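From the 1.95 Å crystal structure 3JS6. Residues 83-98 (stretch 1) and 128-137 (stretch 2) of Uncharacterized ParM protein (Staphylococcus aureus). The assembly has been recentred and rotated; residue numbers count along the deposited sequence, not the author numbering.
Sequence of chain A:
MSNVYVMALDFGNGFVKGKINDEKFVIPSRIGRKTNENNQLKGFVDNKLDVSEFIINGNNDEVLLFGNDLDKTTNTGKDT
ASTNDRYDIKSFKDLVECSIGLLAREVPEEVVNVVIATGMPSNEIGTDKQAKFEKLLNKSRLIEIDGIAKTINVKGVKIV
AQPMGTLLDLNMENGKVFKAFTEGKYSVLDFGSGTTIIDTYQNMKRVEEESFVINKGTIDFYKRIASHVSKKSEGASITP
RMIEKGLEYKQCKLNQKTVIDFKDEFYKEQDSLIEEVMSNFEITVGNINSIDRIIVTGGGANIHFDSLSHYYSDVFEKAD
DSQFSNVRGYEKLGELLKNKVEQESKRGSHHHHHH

Stretch 1, residues 83-98: TNDRYDIKSFKDLVEC
Stretch 2 (128-137) DKQAKFEKLL

The contact is a small, mainly apolar packing of a turn, a 3-10 segment and the following helix against a second helix, with lysine-mediated polar contacts toward one end. Together the two stretches bury 588 Å². Stretch 1 opens with a type I beta turn from Thr83 to Arg86, closed by Arg86 N to Thr83 O at 2.8 Å. The 3-10 segment 86-88 follows, then Ile89 (phi/psi -99/132) at the N-cap position and helix 90-98, with phi/psi near -60/-45. Stretch 2 is a helix running to Leu137, with Lys132 N bonded to Asp128 O at 3.1 Å and Leu137 N to Phe133 O at 3.0 Å. The helix axes approach to 11.0 Å and cross at -44°, their N-to-C directions 44° apart. The register is set by CA to CA distances of 6.0 Å for Tyr87 and Phe133, 7.3 Å for Lys93 and Leu136, and 7.9 Å for Val96 and Leu137.

Tyr87 (chi1 -53°, chi2 103°) points toward the second helix and lies at the closest of these backbone approaches. Its CE2 sits 3.5 Å from Phe133 CG, over one face of the Phe133 ring (chi1 -171°, chi2 -164°); the ring planes meet at 44° with centroids 4.9 Å apart. Lys129 O lies over one face of the tyrosine ring, and Lys129 CG is 3.9 Å from Tyr87 CE1. At the far end of the tyrosine, Arg86 NH2 donates to Tyr87 OH at 2.8 Å; the hydroxyl is also hydrogen-bonded elsewhere in the structure.

Leu136 (m, t) reaches between the 3-10 segment and the helix that follows. Its CD1 lies 3.5 Å from Tyr87 O and 4.0 Å from Phe92 CE1, at the edge of the Phe92 ring, while its CD2 meets Lys93 CD at 3.4 Å, so the aliphatic part of that lysine contributes to the packing. Phe92 (chi1 t, chi2 -101°) also brings CZ within 4.0 Å of Phe133 CE2. One helical turn beyond Phe92, Val96 (t) places CG1 3.8 Å from CD2 of Leu137 (m, t).

The polar contacts involve Lys132 and Lys129. Lys132 (m, t, m, t) extends NZ to Asp88 OD2 at 2.6 Å, a short salt bridge; the CA-to-CB bond of Asp88 (chi1 -62°) points sideways, but the end of its side chain comes nearer. Lys129 (chi1 -93°, chi2 35°, then t, m) curls toward the turn, where its NZ donates a weak hydrogen bond to Asn84 O at 3.2 Å.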

ATOM      1  N   THR A  83      -0.101   7.243 -12.895  1.00 51.69           N
ATOM      2  CA  THR A  83      -1.284   7.981 -13.327  1.00 54.01           C
ATOM      3  C   THR A  83      -2.494   7.067 -13.283  1.00 53.86           C
ATOM      4  O   THR A  83      -2.356   5.851 -13.155  1.00 47.88           O
ATOM      5  CB  THR A  83      -1.142   8.522 -14.771  1.00 53.35           C
ATOM      6  OG1 THR A  83      -0.554   7.518 -15.611  1.00 52.63           O
ATOM      7  CG2 THR A  83      -0.280   9.778 -14.784  1.00 54.88           C
ATOM      8  N   ASN A  84      -3.674   7.666 -13.394  1.00 52.64           N
ATOM      9  CA  ASN A  84      -4.944   6.941 -13.373  1.00 55.67           C
ATOM     10  C   ASN A  84      -5.021   5.943 -14.527  1.00 48.43           C
ATOM     11  O   ASN A  84      -5.907   5.095 -14.569  1.00 50.61           O
ATOM     12  CB  ASN A  84      -6.097   7.931 -13.517  1.00 58.72           C
ATOM     13  CG  ASN A  84      -6.084   8.629 -14.865  1.00 63.12           C
ATOM     14  OD1 ASN A  84      -5.103   9.285 -15.227  1.00 66.45           O
ATOM     15  ND2 ASN A  84      -7.166   8.481 -15.622  1.00 67.97           N
ATOM     16  N   ASP A  85      -4.111   6.084 -15.483  1.00 42.42           N
ATOM     17  CA  ASP A  85      -4.069   5.198 -16.631  1.00 43.16           C
ATOM     18  C   ASP A  85      -2.849   4.279 -16.542  1.00 34.34           C
ATOM     19  O   ASP A  85      -2.426   3.687 -17.533  1.00 31.55           O
ATOM     20  CB  ASP A  85      -4.014   6.022 -17.915  1.00 50.93           C
ATOM     21  CG  ASP A  85      -2.954   7.093 -17.860  1.00 61.12           C
ATOM     22  OD1 ASP A  85      -1.757   6.747 -17.838  1.00 57.17           O
ATOM     23  OD2 ASP A  85      -3.317   8.290 -17.820  1.00 73.71           O
ATOM     24  N   ARG A  86      -2.293   4.157 -15.344  1.00 29.48           N
ATOM     25  CA  ARG A  86      -1.124   3.303 -15.133  1.00 28.22           C
ATOM     26  C   ARG A  86      -1.413   1.871 -15.569  1.00 29.24           C
ATOM     27  O   ARG A  86      -0.498   1.123 -15.929  1.00 28.02           O
ATOM     28  CB  ARG A  86      -0.737   3.304 -13.650  1.00 25.60           C
ATOM     29  CG  ARG A  86      -1.844   2.775 -12.747  1.00 26.59           C
ATOM     30  CD  ARG A  86      -1.473   2.839 -11.271  1.00 37.72           C
ATOM     31  NE  ARG A  86      -2.552   2.313 -10.433  1.00 39.68           N
ATOM     32  CZ  ARG A  86      -2.427   1.975  -9.150  1.00 44.81           C
ATOM     33  NH1 ARG A  86      -1.257   2.099  -8.526  1.00 26.37           N
ATOM     34  NH2 ARG A  86      -3.483   1.511  -8.488  1.00 45.17           N
ATOM     35  N   TYR A  87      -2.692   1.503 -15.568  1.00 26.27           N
ATOM     36  CA  TYR A  87      -3.074   0.118 -15.924  1.00 27.26           C
ATOM     37  C   TYR A  87      -2.678  -0.267 -17.350  1.00 31.88           C
ATOM     38  O   TYR A  87      -2.525  -1.445 -17.648  1.00 29.15           O
ATOM     39  CB  TYR A  87      -4.595  -0.134 -15.675  1.00 30.19           C
ATOM     40  CG  TYR A  87      -4.904   0.256 -14.253  1.00 34.37           C
ATOM     41  CD1 TYR A  87      -5.550   1.466 -13.972  1.00 36.25           C
ATOM     42  CD2 TYR A  87      -4.542  -0.563 -13.200  1.00 34.96           C
ATOM     43  CE1 TYR A  87      -5.811   1.860 -12.688  1.00 37.63           C
ATOM     44  CE2 TYR A  87      -4.765  -0.158 -11.884  1.00 31.57           C
ATOM     45  CZ  TYR A  87      -5.392   1.062 -11.641  1.00 28.40           C
ATOM     46  OH  TYR A  87      -5.600   1.483 -10.344  1.00 32.17           O
ATOM     47  N   ASP A  88      -2.500   0.730 -18.210  1.00 31.86           N
ATOM     48  CA  ASP A  88      -2.139   0.469 -19.601  1.00 34.88           C
ATOM     49  C   ASP A  88      -0.673   0.777 -19.875  1.00 35.29           C
ATOM     50  O   ASP A  88      -0.237   0.696 -21.017  1.00 27.75           O
ATOM     51  CB  ASP A  88      -2.998   1.308 -20.550  1.00 41.12           C
ATOM     52  CG  ASP A  88      -4.468   0.983 -20.442  1.00 52.32           C
ATOM     53  OD1 ASP A  88      -4.835  -0.204 -20.629  1.00 52.76           O
ATOM     54  OD2 ASP A  88      -5.254   1.919 -20.171  1.00 55.89           O
ATOM     55  N   ILE A  89       0.090   1.135 -18.842  1.00 31.85           N
ATOM     56  CA  ILE A  89       1.500   1.460 -19.050  1.00 31.75           C
ATOM     57  C   ILE A  89       2.393   0.277 -18.708  1.00 31.24           C
ATOM     58  O   ILE A  89       2.250  -0.328 -17.652  1.00 24.08           O
ATOM     59  CB  ILE A  89       1.941   2.689 -18.201  1.00 35.61           C
ATOM     60  CG1 ILE A  89       1.031   3.892 -18.482  1.00 39.71           C
ATOM     61  CG2 ILE A  89       3.386   3.053 -18.520  1.00 31.30           C
ATOM     62  CD1 ILE A  89       0.999   4.306 -19.918  1.00 47.86           C
ATOM     63  N   LYS A  90       3.322  -0.023 -19.610  1.00 30.78           N
ATOM     64  CA  LYS A  90       4.282  -1.124 -19.468  1.00 29.44           C
ATOM     65  C   LYS A  90       4.912  -1.192 -18.083  1.00 23.58           C
ATOM     66  O   LYS A  90       4.980  -2.256 -17.478  1.00 23.84           O
ATOM     67  CB  LYS A  90       5.379  -0.967 -20.519  1.00 34.72           C
ATOM     68  CG  LYS A  90       6.639  -1.738 -20.247  1.00 36.89           C
ATOM     69  CD  LYS A  90       6.584  -3.112 -20.839  1.00 45.04           C
ATOM     70  CE  LYS A  90       7.968  -3.728 -20.812  1.00 45.08           C
ATOM     71  NZ  LYS A  90       8.917  -2.921 -21.589  1.00 50.66           N
ATOM     72  N   SER A  91       5.391  -0.047 -17.615  1.00 24.62           N
ATOM     73  CA  SER A  91       6.006   0.137 -16.302  1.00 30.20           C
ATOM     74  C   SER A  91       5.217  -0.561 -15.181  1.00 26.10           C
ATOM     75  O   SER A  91       5.744  -1.357 -14.382  1.00 21.99           O
ATOM     76  CB  SER A  91       6.029   1.646 -15.994  1.00 18.71           C
ATOM     77  OG  SER A  91       6.926   1.941 -14.965  1.00 49.52           O
ATOM     78  N   PHE A  92       3.942  -0.216 -15.104  1.00 28.43           N
ATOM     79  CA  PHE A  92       3.081  -0.759 -14.068  1.00 26.35           C
ATOM     80  C   PHE A  92       2.766  -2.218 -14.317  1.00 28.13           C
ATOM     81  O   PHE A  92       2.749  -3.021 -13.376  1.00 27.52           O
ATOM     82  CB  PHE A  92       1.782   0.052 -13.970  1.00 27.69           C
ATOM     83  CG  PHE A  92       0.845  -0.438 -12.893  1.00 23.67           C
ATOM     84  CD1 PHE A  92      -0.254  -1.226 -13.213  1.00 30.89           C
ATOM     85  CD2 PHE A  92       1.068  -0.111 -11.565  1.00 27.84           C
ATOM     86  CE1 PHE A  92      -1.123  -1.677 -12.223  1.00 21.39           C
ATOM     87  CE2 PHE A  92       0.199  -0.560 -10.568  1.00 30.09           C
ATOM     88  CZ  PHE A  92      -0.898  -1.345 -10.905  1.00 24.18           C
ATOM     89  N   LYS A  93       2.501  -2.574 -15.568  1.00 19.21           N
ATOM     90  CA  LYS A  93       2.216  -3.971 -15.857  1.00 24.96           C
ATOM     91  C   LYS A  93       3.383  -4.860 -15.446  1.00 20.64           C
ATOM     92  O   LYS A  93       3.166  -5.945 -14.919  1.00 19.40           O
ATOM     93  CB  LYS A  93       1.888  -4.166 -17.338  1.00 27.65           C
ATOM     94  CG  LYS A  93       0.536  -3.559 -17.694  1.00 38.60           C
ATOM     95  CD  LYS A  93       0.076  -3.905 -19.099  1.00 42.44           C
ATOM     96  CE  LYS A  93       0.751  -3.069 -20.151  1.00 48.14           C
ATOM     97  NZ  LYS A  93       0.109  -3.336 -21.466  1.00 52.22           N
ATOM     98  N   ASP A  94       4.616  -4.403 -15.675  1.00 22.00           N
ATOM     99  CA  ASP A  94       5.788  -5.197 -15.303  1.00 21.68           C
ATOM    100  C   ASP A  94       5.900  -5.277 -13.773  1.00 19.97           C
ATOM    101  O   ASP A  94       6.248  -6.326 -13.220  1.00 23.27           O
ATOM    102  CB  ASP A  94       7.074  -4.586 -15.887  1.00 19.35           C
ATOM    103  CG  ASP A  94       7.186  -4.767 -17.415  1.00 34.59           C
ATOM    104  OD1 ASP A  94       8.021  -4.077 -18.041  1.00 31.31           O
ATOM    105  OD2 ASP A  94       6.458  -5.604 -17.994  1.00 35.83           O
ATOM    106  N   LEU A  95       5.618  -4.165 -13.101  1.00 19.68           N
ATOM    107  CA  LEU A  95       5.647  -4.105 -11.650  1.00 23.52           C
ATOM    108  C   LEU A  95       4.671  -5.165 -11.079  1.00 22.93           C
ATOM    109  O   LEU A  95       4.992  -5.888 -10.131  1.00 22.53           O
ATOM    110  CB  LEU A  95       5.214  -2.726 -11.170  1.00 23.41           C
ATOM    111  CG  LEU A  95       5.088  -2.544  -9.640  1.00 25.37           C
ATOM    112  CD1 LEU A  95       6.487  -2.596  -8.986  1.00 28.13           C
ATOM    113  CD2 LEU A  95       4.422  -1.197  -9.339  1.00 24.81           C
ATOM    114  N   VAL A  96       3.478  -5.241 -11.653  1.00 19.12           N
ATOM    115  CA  VAL A  96       2.488  -6.218 -11.183  1.00 19.02           C
ATOM    116  C   VAL A  96       3.038  -7.649 -11.321  1.00 17.87           C
ATOM    117  O   VAL A  96       2.952  -8.447 -10.377  1.00 20.82           O
ATOM    118  CB  VAL A  96       1.156  -6.070 -11.960  1.00 17.71           C
ATOM    119  CG1 VAL A  96       0.205  -7.235 -11.612  1.00 17.87           C
ATOM    120  CG2 VAL A  96       0.494  -4.751 -11.595  1.00 22.38           C
ATOM    121  N   GLU A  97       3.607  -7.983 -12.482  1.00 17.81           N
ATOM    122  CA  GLU A  97       4.175  -9.325 -12.667  1.00 17.17           C
ATOM    123  C   GLU A  97       5.308  -9.638 -11.659  1.00 17.36           C
ATOM    124  O   GLU A  97       5.353 -10.740 -11.108  1.00 16.40           O
ATOM    125  CB  GLU A  97       4.727  -9.522 -14.090  1.00 24.32           C
ATOM    126  CG  GLU A  97       3.689  -9.439 -15.205  1.00 25.44           C
ATOM    127  CD  GLU A  97       2.568 -10.428 -15.021  1.00 30.58           C
ATOM    128  OE1 GLU A  97       2.872 -11.614 -14.806  1.00 32.10           O
ATOM    129  OE2 GLU A  97       1.391 -10.017 -15.083  1.00 37.61           O
ATOM    130  N   CYS A  98       6.240  -8.702 -11.440  1.00 17.86           N
ATOM    131  CA  CYS A  98       7.332  -8.948 -10.472  1.00 22.32           C
ATOM    132  C   CYS A  98       6.828  -9.099  -9.025  1.00 17.50           C
ATOM    133  O   CYS A  98       7.393  -9.862  -8.239  1.00 21.38           O
ATOM    134  CB  CYS A  98       8.371  -7.816 -10.524  1.00 18.91           C
ATOM    135  SG  CYS A  98       9.190  -7.731 -12.134  1.00 27.76           S
ATOM    136  N   ASP A 128     -13.965   1.809 -15.813  1.00 50.17           N
ATOM    137  CA  ASP A 128     -13.333   0.925 -16.780  1.00 51.89           C
ATOM    138  C   ASP A 128     -11.926   0.570 -16.300  1.00 49.69           C
ATOM    139  O   ASP A 128     -11.304  -0.361 -16.807  1.00 49.44           O
ATOM    140  CB  ASP A 128     -13.248   1.609 -18.145  1.00 53.30           C
ATOM    141  CG  ASP A 128     -12.410   2.872 -18.110  1.00 62.78           C
ATOM    142  OD1 ASP A 128     -12.746   3.792 -17.326  1.00 66.90           O
ATOM    143  OD2 ASP A 128     -11.415   2.945 -18.866  1.00 67.15           O
ATOM    144  N   LYS A 129     -11.424   1.340 -15.340  1.00 45.99           N
ATOM    145  CA  LYS A 129     -10.101   1.094 -14.774  1.00 45.02           C
ATOM    146  C   LYS A 129     -10.135  -0.229 -14.018  1.00 35.73           C
ATOM    147  O   LYS A 129      -9.228  -1.040 -14.136  1.00 35.41           O
ATOM    148  CB  LYS A 129      -9.708   2.232 -13.831  1.00 42.91           C
ATOM    149  CG  LYS A 129      -8.901   3.362 -14.479  1.00 49.89           C
ATOM    150  CD  LYS A 129      -9.310   3.625 -15.910  1.00 51.29           C
ATOM    151  CE  LYS A 129      -8.461   4.734 -16.532  1.00 57.59           C
ATOM    152  NZ  LYS A 129      -8.667   6.037 -15.846  1.00 54.79           N
ATOM    153  N   GLN A 130     -11.192  -0.445 -13.249  1.00 34.87           N
ATOM    154  CA  GLN A 130     -11.325  -1.682 -12.503  1.00 38.55           C
ATOM    155  C   GLN A 130     -11.327  -2.875 -13.456  1.00 40.77           C
ATOM    156  O   GLN A 130     -10.732  -3.913 -13.155  1.00 42.29           O
ATOM    157  CB  GLN A 130     -12.600  -1.687 -11.647  1.00 39.83           C
ATOM    158  CG  GLN A 130     -12.742  -2.966 -10.823  1.00 35.61           C
ATOM    159  CD  GLN A 130     -13.875  -2.927  -9.806  1.00 45.95           C
ATOM    160  OE1 GLN A 130     -14.043  -3.859  -9.013  1.00 44.86           O
ATOM    161  NE2 GLN A 130     -14.651  -1.858  -9.821  1.00 42.40           N
ATOM    162  N   ALA A 131     -11.975  -2.735 -14.611  1.00 38.52           N
ATOM    163  CA  ALA A 131     -12.002  -3.827 -15.586  1.00 36.59           C
ATOM    164  C   ALA A 131     -10.603  -4.138 -16.112  1.00 32.66           C
ATOM    165  O   ALA A 131     -10.221  -5.298 -16.223  1.00 29.58           O
ATOM    166  CB  ALA A 131     -12.916  -3.475 -16.750  1.00 42.85           C
ATOM    167  N   LYS A 132      -9.837  -3.110 -16.453  1.00 28.85           N
ATOM    168  CA  LYS A 132      -8.489  -3.335 -16.952  1.00 27.82           C
ATOM    169  C   LYS A 132      -7.529  -3.840 -15.871  1.00 25.38           C
ATOM    170  O   LYS A 132      -6.619  -4.593 -16.170  1.00 31.00           O
ATOM    171  CB  LYS A 132      -7.937  -2.049 -17.574  1.00 33.30           C
ATOM    172  CG  LYS A 132      -8.617  -1.702 -18.901  1.00 33.94           C
ATOM    173  CD  LYS A 132      -8.040  -0.442 -19.557  1.00 43.30           C
ATOM    174  CE  LYS A 132      -8.235   0.785 -18.688  1.00 43.21           C
ATOM    175  NZ  LYS A 132      -7.760   2.018 -19.383  1.00 50.87           N
ATOM    176  N   PHE A 133      -7.724  -3.425 -14.621  1.00 26.57           N
ATOM    177  CA  PHE A 133      -6.824  -3.875 -13.546  1.00 23.30           C
ATOM    178  C   PHE A 133      -7.118  -5.352 -13.289  1.00 26.21           C
ATOM    179  O   PHE A 133      -6.204  -6.167 -13.181  1.00 24.53           O
ATOM    180  CB  PHE A 133      -7.079  -3.061 -12.286  1.00 24.60           C
ATOM    181  CG  PHE A 133      -6.079  -3.289 -11.176  1.00 19.55           C
ATOM    182  CD1 PHE A 133      -6.382  -2.874  -9.880  1.00 18.65           C
ATOM    183  CD2 PHE A 133      -4.827  -3.828 -11.431  1.00 26.56           C
ATOM    184  CE1 PHE A 133      -5.455  -2.986  -8.847  1.00 21.51           C
ATOM    185  CE2 PHE A 133      -3.887  -3.944 -10.415  1.00 28.28           C
ATOM    186  CZ  PHE A 133      -4.201  -3.523  -9.120  1.00 27.18           C
ATOM    187  N   GLU A 134      -8.400  -5.698 -13.194  1.00 22.94           N
ATOM    188  CA  GLU A 134      -8.762  -7.083 -12.958  1.00 28.35           C
ATOM    189  C   GLU A 134      -8.271  -7.940 -14.119  1.00 29.68           C
ATOM    190  O   GLU A 134      -7.935  -9.111 -13.932  1.00 27.31           O
ATOM    191  CB  GLU A 134     -10.284  -7.219 -12.737  1.00 36.07           C
ATOM    192  CG  GLU A 134     -11.069  -7.883 -13.859  1.00 54.26           C
ATOM    193  CD  GLU A 134     -10.804  -9.382 -14.001  1.00 57.73           C
ATOM    194  OE1 GLU A 134     -10.974 -10.132 -13.006  1.00 54.57           O
ATOM    195  OE2 GLU A 134     -10.436  -9.804 -15.121  1.00 59.21           O
ATOM    196  N   LYS A 135      -8.219  -7.377 -15.325  1.00 28.18           N
ATOM    197  CA  LYS A 135      -7.723  -8.151 -16.464  1.00 30.33           C
ATOM    198  C   LYS A 135      -6.201  -8.382 -16.362  1.00 31.32           C
ATOM    199  O   LYS A 135      -5.671  -9.394 -16.819  1.00 25.27           O
ATOM    200  CB  LYS A 135      -8.046  -7.445 -17.782  1.00 37.62           C
ATOM    201  CG  LYS A 135      -9.326  -7.917 -18.435  1.00 41.86           C
ATOM    202  CD  LYS A 135      -9.517  -7.274 -19.810  1.00 50.91           C
ATOM    203  CE  LYS A 135      -8.297  -7.522 -20.707  1.00 56.67           C
ATOM    204  NZ  LYS A 135      -8.404  -6.878 -22.056  1.00 64.34           N
ATOM    205  N   LEU A 136      -5.490  -7.435 -15.772  1.00 25.95           N
ATOM    206  CA  LEU A 136      -4.061  -7.613 -15.618  1.00 28.55           C
ATOM    207  C   LEU A 136      -3.822  -8.738 -14.594  1.00 26.47           C
ATOM    208  O   LEU A 136      -2.970  -9.593 -14.783  1.00 20.86           O
ATOM    209  CB  LEU A 136      -3.419  -6.323 -15.095  1.00 25.37           C
ATOM    210  CG  LEU A 136      -3.254  -5.106 -16.011  1.00 39.66           C
ATOM    211  CD1 LEU A 136      -2.741  -3.907 -15.188  1.00 34.09           C
ATOM    212  CD2 LEU A 136      -2.270  -5.436 -17.140  1.00 32.11           C
ATOM    213  N   LEU A 137      -4.607  -8.726 -13.525  1.00 19.82           N
ATOM    214  CA  LEU A 137      -4.465  -9.677 -12.422  1.00 22.35           C
ATOM    215  C   LEU A 137      -4.952 -11.093 -12.680  1.00 21.81           C
ATOM    216  O   LEU A 137      -4.282 -12.075 -12.344  1.00 24.19           O
ATOM    217  CB  LEU A 137      -5.203  -9.129 -11.202  1.00 20.67           C
ATOM    218  CG  LEU A 137      -4.691  -7.774 -10.714  1.00 22.06           C
ATOM    219  CD1 LEU A 137      -5.619  -7.241  -9.597  1.00 20.65           C
ATOM    220  CD2 LEU A 137      -3.249  -7.921 -10.219  1.00 24.47           C
TER